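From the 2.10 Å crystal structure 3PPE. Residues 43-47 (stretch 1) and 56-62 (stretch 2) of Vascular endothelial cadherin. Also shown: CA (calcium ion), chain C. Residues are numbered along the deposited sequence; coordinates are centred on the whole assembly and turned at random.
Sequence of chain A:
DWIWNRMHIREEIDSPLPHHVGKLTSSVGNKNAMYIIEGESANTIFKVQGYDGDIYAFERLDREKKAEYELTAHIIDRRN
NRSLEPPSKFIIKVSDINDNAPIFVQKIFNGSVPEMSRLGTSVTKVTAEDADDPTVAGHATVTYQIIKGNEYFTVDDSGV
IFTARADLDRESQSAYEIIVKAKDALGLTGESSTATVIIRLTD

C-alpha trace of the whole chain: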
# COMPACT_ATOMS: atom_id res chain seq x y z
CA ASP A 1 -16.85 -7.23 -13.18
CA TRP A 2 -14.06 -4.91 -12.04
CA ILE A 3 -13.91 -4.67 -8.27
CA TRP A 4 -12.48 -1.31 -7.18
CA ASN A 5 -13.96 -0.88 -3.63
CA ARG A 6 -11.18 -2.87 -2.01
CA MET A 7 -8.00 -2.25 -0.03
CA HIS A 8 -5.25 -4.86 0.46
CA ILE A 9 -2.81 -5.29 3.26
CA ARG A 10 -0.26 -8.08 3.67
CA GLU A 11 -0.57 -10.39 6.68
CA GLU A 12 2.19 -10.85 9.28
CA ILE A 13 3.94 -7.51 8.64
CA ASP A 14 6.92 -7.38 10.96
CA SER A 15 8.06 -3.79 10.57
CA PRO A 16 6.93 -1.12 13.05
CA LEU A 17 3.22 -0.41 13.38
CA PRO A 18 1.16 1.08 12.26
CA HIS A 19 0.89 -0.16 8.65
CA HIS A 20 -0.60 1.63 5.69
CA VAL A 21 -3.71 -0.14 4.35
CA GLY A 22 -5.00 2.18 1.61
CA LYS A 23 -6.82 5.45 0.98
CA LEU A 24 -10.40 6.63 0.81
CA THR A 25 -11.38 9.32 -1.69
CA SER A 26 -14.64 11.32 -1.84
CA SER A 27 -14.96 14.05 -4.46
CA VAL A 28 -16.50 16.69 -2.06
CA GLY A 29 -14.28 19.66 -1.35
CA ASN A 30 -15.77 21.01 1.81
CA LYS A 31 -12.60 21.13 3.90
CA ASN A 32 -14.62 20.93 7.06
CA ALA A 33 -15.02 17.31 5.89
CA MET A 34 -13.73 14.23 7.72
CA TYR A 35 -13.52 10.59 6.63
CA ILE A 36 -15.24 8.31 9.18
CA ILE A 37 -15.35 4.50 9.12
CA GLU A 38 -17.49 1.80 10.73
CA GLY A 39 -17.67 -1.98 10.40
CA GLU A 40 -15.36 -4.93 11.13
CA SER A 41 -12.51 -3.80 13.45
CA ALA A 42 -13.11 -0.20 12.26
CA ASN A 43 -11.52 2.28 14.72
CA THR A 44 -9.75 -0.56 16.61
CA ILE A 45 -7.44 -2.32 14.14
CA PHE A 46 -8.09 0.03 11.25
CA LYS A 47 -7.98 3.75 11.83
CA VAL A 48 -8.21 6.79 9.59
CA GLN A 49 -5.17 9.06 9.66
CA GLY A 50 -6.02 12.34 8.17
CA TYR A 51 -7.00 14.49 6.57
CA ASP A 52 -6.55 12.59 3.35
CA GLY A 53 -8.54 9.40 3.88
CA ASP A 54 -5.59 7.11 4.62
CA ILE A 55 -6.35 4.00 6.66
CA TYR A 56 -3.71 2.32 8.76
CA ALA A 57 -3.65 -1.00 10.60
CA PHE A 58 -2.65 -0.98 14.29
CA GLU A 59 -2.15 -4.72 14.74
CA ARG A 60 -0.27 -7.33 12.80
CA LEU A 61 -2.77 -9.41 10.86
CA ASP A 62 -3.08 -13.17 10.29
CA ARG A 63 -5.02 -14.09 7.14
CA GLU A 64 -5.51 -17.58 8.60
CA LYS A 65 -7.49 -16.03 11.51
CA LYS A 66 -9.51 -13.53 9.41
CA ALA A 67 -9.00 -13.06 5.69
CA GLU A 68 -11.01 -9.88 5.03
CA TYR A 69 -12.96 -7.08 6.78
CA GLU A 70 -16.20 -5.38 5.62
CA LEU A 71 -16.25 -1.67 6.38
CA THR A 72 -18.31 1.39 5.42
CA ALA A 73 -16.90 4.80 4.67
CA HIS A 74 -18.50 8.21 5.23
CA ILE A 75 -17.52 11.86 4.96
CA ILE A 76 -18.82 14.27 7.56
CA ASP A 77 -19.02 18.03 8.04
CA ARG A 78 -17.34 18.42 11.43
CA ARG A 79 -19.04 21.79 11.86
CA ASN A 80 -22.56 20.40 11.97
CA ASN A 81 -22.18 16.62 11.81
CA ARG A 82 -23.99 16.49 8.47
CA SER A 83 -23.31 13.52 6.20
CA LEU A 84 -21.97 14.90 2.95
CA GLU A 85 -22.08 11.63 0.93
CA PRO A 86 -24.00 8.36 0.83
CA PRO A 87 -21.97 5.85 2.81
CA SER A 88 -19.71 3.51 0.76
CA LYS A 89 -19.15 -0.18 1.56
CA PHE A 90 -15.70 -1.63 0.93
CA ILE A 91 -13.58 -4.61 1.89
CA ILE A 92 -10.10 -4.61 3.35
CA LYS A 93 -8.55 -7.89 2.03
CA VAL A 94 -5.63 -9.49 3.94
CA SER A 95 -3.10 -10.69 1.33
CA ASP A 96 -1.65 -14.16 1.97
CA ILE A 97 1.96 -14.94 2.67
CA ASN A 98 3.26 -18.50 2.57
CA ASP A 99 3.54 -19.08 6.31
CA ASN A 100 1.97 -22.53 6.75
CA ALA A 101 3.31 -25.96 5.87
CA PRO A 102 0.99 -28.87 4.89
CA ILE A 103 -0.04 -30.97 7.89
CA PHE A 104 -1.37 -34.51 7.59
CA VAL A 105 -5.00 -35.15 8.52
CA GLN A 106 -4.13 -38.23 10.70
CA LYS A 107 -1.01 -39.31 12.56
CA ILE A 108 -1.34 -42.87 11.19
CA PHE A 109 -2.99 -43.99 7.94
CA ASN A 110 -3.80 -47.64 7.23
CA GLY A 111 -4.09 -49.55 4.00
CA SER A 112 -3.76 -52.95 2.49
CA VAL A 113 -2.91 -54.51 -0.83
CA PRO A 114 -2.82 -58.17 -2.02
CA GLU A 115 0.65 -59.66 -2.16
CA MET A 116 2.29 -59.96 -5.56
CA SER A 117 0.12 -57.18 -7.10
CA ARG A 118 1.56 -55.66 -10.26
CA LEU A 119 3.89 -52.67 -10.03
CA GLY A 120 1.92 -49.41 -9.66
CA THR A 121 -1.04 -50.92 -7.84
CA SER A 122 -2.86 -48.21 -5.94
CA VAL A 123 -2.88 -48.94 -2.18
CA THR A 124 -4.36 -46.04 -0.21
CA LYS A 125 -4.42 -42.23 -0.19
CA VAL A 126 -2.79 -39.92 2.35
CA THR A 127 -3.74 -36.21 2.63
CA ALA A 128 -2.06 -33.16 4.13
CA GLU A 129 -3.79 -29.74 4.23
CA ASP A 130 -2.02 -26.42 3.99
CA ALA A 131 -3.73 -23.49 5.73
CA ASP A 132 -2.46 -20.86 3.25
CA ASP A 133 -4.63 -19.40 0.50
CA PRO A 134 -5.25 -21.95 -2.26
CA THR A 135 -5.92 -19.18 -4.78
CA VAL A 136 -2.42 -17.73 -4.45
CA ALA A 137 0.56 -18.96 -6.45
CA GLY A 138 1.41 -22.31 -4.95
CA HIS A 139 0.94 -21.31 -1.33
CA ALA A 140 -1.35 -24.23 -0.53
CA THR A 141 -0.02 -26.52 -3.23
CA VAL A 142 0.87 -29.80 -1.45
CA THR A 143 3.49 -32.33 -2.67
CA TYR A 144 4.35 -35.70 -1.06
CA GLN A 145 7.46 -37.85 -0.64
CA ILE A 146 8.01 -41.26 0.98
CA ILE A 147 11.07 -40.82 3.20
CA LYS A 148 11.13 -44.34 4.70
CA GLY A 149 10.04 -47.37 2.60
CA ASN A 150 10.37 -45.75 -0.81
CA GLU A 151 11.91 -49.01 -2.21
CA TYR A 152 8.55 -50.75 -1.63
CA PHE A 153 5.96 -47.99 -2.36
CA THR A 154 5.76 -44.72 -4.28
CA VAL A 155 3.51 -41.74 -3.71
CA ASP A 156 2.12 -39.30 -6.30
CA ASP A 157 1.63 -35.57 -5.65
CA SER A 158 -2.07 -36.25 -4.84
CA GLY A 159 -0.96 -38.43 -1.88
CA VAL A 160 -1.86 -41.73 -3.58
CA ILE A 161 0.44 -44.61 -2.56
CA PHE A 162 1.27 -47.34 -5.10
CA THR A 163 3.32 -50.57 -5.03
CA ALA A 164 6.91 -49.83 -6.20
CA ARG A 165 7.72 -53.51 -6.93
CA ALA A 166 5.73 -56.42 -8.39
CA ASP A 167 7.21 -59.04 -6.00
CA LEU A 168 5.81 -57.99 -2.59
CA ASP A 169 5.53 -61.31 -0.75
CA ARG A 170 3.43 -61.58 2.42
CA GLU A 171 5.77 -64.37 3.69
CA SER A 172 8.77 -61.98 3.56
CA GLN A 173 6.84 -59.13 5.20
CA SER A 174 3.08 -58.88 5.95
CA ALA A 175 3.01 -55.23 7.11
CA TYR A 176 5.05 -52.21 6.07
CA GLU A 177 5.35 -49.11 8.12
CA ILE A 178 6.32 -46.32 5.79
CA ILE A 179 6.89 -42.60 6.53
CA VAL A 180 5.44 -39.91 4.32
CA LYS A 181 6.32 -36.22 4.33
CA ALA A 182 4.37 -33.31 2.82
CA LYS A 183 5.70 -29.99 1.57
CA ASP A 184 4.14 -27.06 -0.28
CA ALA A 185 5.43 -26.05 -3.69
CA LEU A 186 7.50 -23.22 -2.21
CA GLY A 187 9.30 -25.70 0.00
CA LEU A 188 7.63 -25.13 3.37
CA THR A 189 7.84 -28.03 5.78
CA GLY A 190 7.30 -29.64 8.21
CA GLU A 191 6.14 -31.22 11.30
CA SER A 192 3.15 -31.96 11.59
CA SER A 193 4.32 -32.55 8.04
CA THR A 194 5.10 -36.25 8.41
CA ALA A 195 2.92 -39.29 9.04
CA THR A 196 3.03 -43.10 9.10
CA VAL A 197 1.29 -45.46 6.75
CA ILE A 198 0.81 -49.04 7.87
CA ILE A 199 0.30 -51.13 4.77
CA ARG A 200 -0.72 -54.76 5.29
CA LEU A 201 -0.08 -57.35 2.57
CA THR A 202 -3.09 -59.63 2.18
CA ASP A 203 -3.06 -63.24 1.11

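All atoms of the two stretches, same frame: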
# COMPACT_ATOMS: atom_id res chain seq x y z
N ASN A 43 -11.84 1.45 13.55
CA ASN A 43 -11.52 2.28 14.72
C ASN A 43 -10.81 1.53 15.87
O ASN A 43 -10.49 2.14 16.89
CB ASN A 43 -12.77 3.06 15.24
CG ASN A 43 -13.47 3.81 14.13
OD1 ASN A 43 -12.89 4.73 13.53
ND2 ASN A 43 -14.68 3.38 13.78
N THR A 44 -10.57 0.23 15.69
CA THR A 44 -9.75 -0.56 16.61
C THR A 44 -8.48 -0.97 15.85
O THR A 44 -7.43 -0.34 15.98
CB THR A 44 -10.49 -1.79 17.21
OG1 THR A 44 -11.07 -2.58 16.17
CG2 THR A 44 -11.60 -1.38 18.20
N ILE A 45 -8.60 -1.96 14.97
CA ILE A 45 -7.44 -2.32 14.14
C ILE A 45 -7.17 -1.28 13.06
O ILE A 45 -6.01 -0.91 12.83
CB ILE A 45 -7.65 -3.71 13.48
CG1 ILE A 45 -7.76 -4.76 14.58
CG2 ILE A 45 -6.53 -4.03 12.39
CD1 ILE A 45 -8.09 -6.23 14.07
N PHE A 46 -8.23 -0.84 12.40
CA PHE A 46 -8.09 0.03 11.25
C PHE A 46 -8.52 1.42 11.66
O PHE A 46 -9.62 1.62 12.17
CB PHE A 46 -8.97 -0.49 10.11
CG PHE A 46 -8.58 -1.86 9.66
CD1 PHE A 46 -9.40 -2.94 9.91
CD2 PHE A 46 -7.36 -2.06 9.03
CE1 PHE A 46 -9.02 -4.21 9.51
CE2 PHE A 46 -6.95 -3.34 8.65
CZ PHE A 46 -7.79 -4.42 8.91
N LYS A 47 -7.64 2.38 11.48
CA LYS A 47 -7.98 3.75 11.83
C LYS A 47 -7.62 4.70 10.70
O LYS A 47 -6.58 4.54 10.04
CB LYS A 47 -7.27 4.20 13.12
CG LYS A 47 -7.48 3.28 14.32
CD LYS A 47 -6.67 3.78 15.51
CE LYS A 47 -6.77 2.80 16.66
NZ LYS A 47 -6.29 3.44 17.91
N TYR A 56 -4.84 3.08 8.26
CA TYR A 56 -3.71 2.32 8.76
C TYR A 56 -4.19 1.19 9.63
O TYR A 56 -5.27 1.30 10.22
CB TYR A 56 -2.78 3.24 9.57
CG TYR A 56 -1.84 4.04 8.71
CD1 TYR A 56 -2.27 5.20 8.08
CD2 TYR A 56 -0.51 3.67 8.57
CE1 TYR A 56 -1.40 5.95 7.29
CE2 TYR A 56 0.36 4.42 7.80
CZ TYR A 56 -0.09 5.53 7.15
OH TYR A 56 0.80 6.28 6.39
N ALA A 57 -3.39 0.13 9.71
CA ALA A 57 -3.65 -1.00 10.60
C ALA A 57 -2.74 -0.89 11.82
O ALA A 57 -1.54 -0.63 11.70
CB ALA A 57 -3.34 -2.36 9.86
N PHE A 58 -3.32 -1.18 12.99
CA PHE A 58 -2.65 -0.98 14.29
C PHE A 58 -2.36 -2.29 15.03
O PHE A 58 -1.95 -2.28 16.19
CB PHE A 58 -3.43 0.02 15.16
CG PHE A 58 -3.25 1.43 14.71
CD1 PHE A 58 -3.90 1.89 13.57
CD2 PHE A 58 -2.41 2.30 15.39
CE1 PHE A 58 -3.71 3.20 13.12
CE2 PHE A 58 -2.23 3.60 14.94
CZ PHE A 58 -2.89 4.05 13.81
N GLU A 59 -2.59 -3.40 14.32
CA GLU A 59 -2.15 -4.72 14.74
C GLU A 59 -1.59 -5.42 13.53
O GLU A 59 -1.97 -5.13 12.39
CB GLU A 59 -3.32 -5.58 15.22
CG GLU A 59 -3.99 -5.06 16.44
CD GLU A 59 -5.07 -5.97 16.91
OE1 GLU A 59 -5.78 -5.55 17.84
OE2 GLU A 59 -5.22 -7.08 16.36
N ARG A 60 -0.69 -6.35 13.80
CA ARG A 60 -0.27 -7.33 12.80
C ARG A 60 -1.45 -8.27 12.55
O ARG A 60 -2.18 -8.63 13.49
CB ARG A 60 0.92 -8.13 13.29
CG ARG A 60 2.19 -7.34 13.34
CD ARG A 60 3.33 -8.24 13.77
NE ARG A 60 3.39 -9.42 12.90
CZ ARG A 60 3.02 -10.65 13.23
NH1 ARG A 60 2.56 -10.95 14.45
NH2 ARG A 60 3.13 -11.61 12.34
N LEU A 61 -1.63 -8.63 11.29
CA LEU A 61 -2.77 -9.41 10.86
C LEU A 61 -2.39 -10.87 10.45
O LEU A 61 -1.33 -11.11 9.89
CB LEU A 61 -3.45 -8.70 9.68
CG LEU A 61 -3.91 -7.25 9.94
CD1 LEU A 61 -4.31 -6.58 8.63
CD2 LEU A 61 -5.03 -7.22 11.00
N ASP A 62 -3.29 -11.80 10.70
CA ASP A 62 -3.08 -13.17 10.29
C ASP A 62 -4.22 -13.53 9.38
O ASP A 62 -5.34 -13.66 9.85
CB ASP A 62 -3.08 -14.06 11.53
CG ASP A 62 -2.85 -15.54 11.22
OD1 ASP A 62 -2.60 -15.92 10.05
OD2 ASP A 62 -2.93 -16.31 12.18
CA CA C . -0.69 -16.31 8.89
O HOH W 1 -0.27 -18.43 10.06

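The apolar centre of this contact is a small cluster built from Ile45 and Phe46 on one stretch and Ala57 and Leu61 on the other. Leu61 reaches both partners, its CD2 lying 3.8 Å from Ile45 CG2 and its CD1 4.1 Å from Phe46 CZ. The side chain therefore closes the cluster from beyond the end of the strand, where Leu61 already belongs to a loop or turn. Ala57 pairs directly with Phe46 in the sheet, and the two side chains leave on the same face. The methyl is small, and the ring of Phe46 (chi1 m) comes across to it obliquely, with CE2 3.9 Å from Ala57 CB. Ile45 is looser against the same methyl, at 4.4 Å from CG2 to Ala57 CB. Its CA-to-CB bond points sideways, yet the end of the side chain comes nearer, and Ile45 has more of its surface covered here than any other residue of the two stretches.

Around this cluster the backbones set the register. Phe46 and Ala57 form an antiparallel non-hydrogen-bonded pair, with CA atoms 4.6 Å apart; Lys47 and Tyr56 form the neighbouring hydrogen-bonded pair, at 5.5 Å between CA atoms. In the latter, Lys47 N donates to Tyr56 O and Tyr56 N to Lys47 O, both at 2.9 Å and nearly straight. The third bond, from Phe58 N to Ile45 O at 2.7 Å, is short but more bent, at 139°, and it carries the pairing past the strand ends. Between these bonds the alpha hydrogens face carbonyls: Ala57 CA lies 3.2 Å from Ile45 O, and Phe46 CA 3.3 Å from Tyr56 O.

The face carrying Lys47 and Tyr56 follows another rule. Lys47 extends over the ring of Phe58, all t beyond an m chi1. Its CD sits 4.0 Å from the centroid of the Phe58 ring, in a CH-pi contact, and its NZ 4.9 Å from the same centroid, 15° off the normal, in a cation-pi contact. One long side chain thus offers the ring both aliphatic carbon and charge.

At the exposed margin, Glu59 lays its carboxylate carbon CD 3.8 Å from Ile45 CG1, a packing contact in which the acid borders the hydrocarbon. Farther out, Asp62 makes no contact with the other stretch; its OD1 binds the calcium ion at 2.3 Å, beside a water 2.5 Å from the metal, as befits a cadherin.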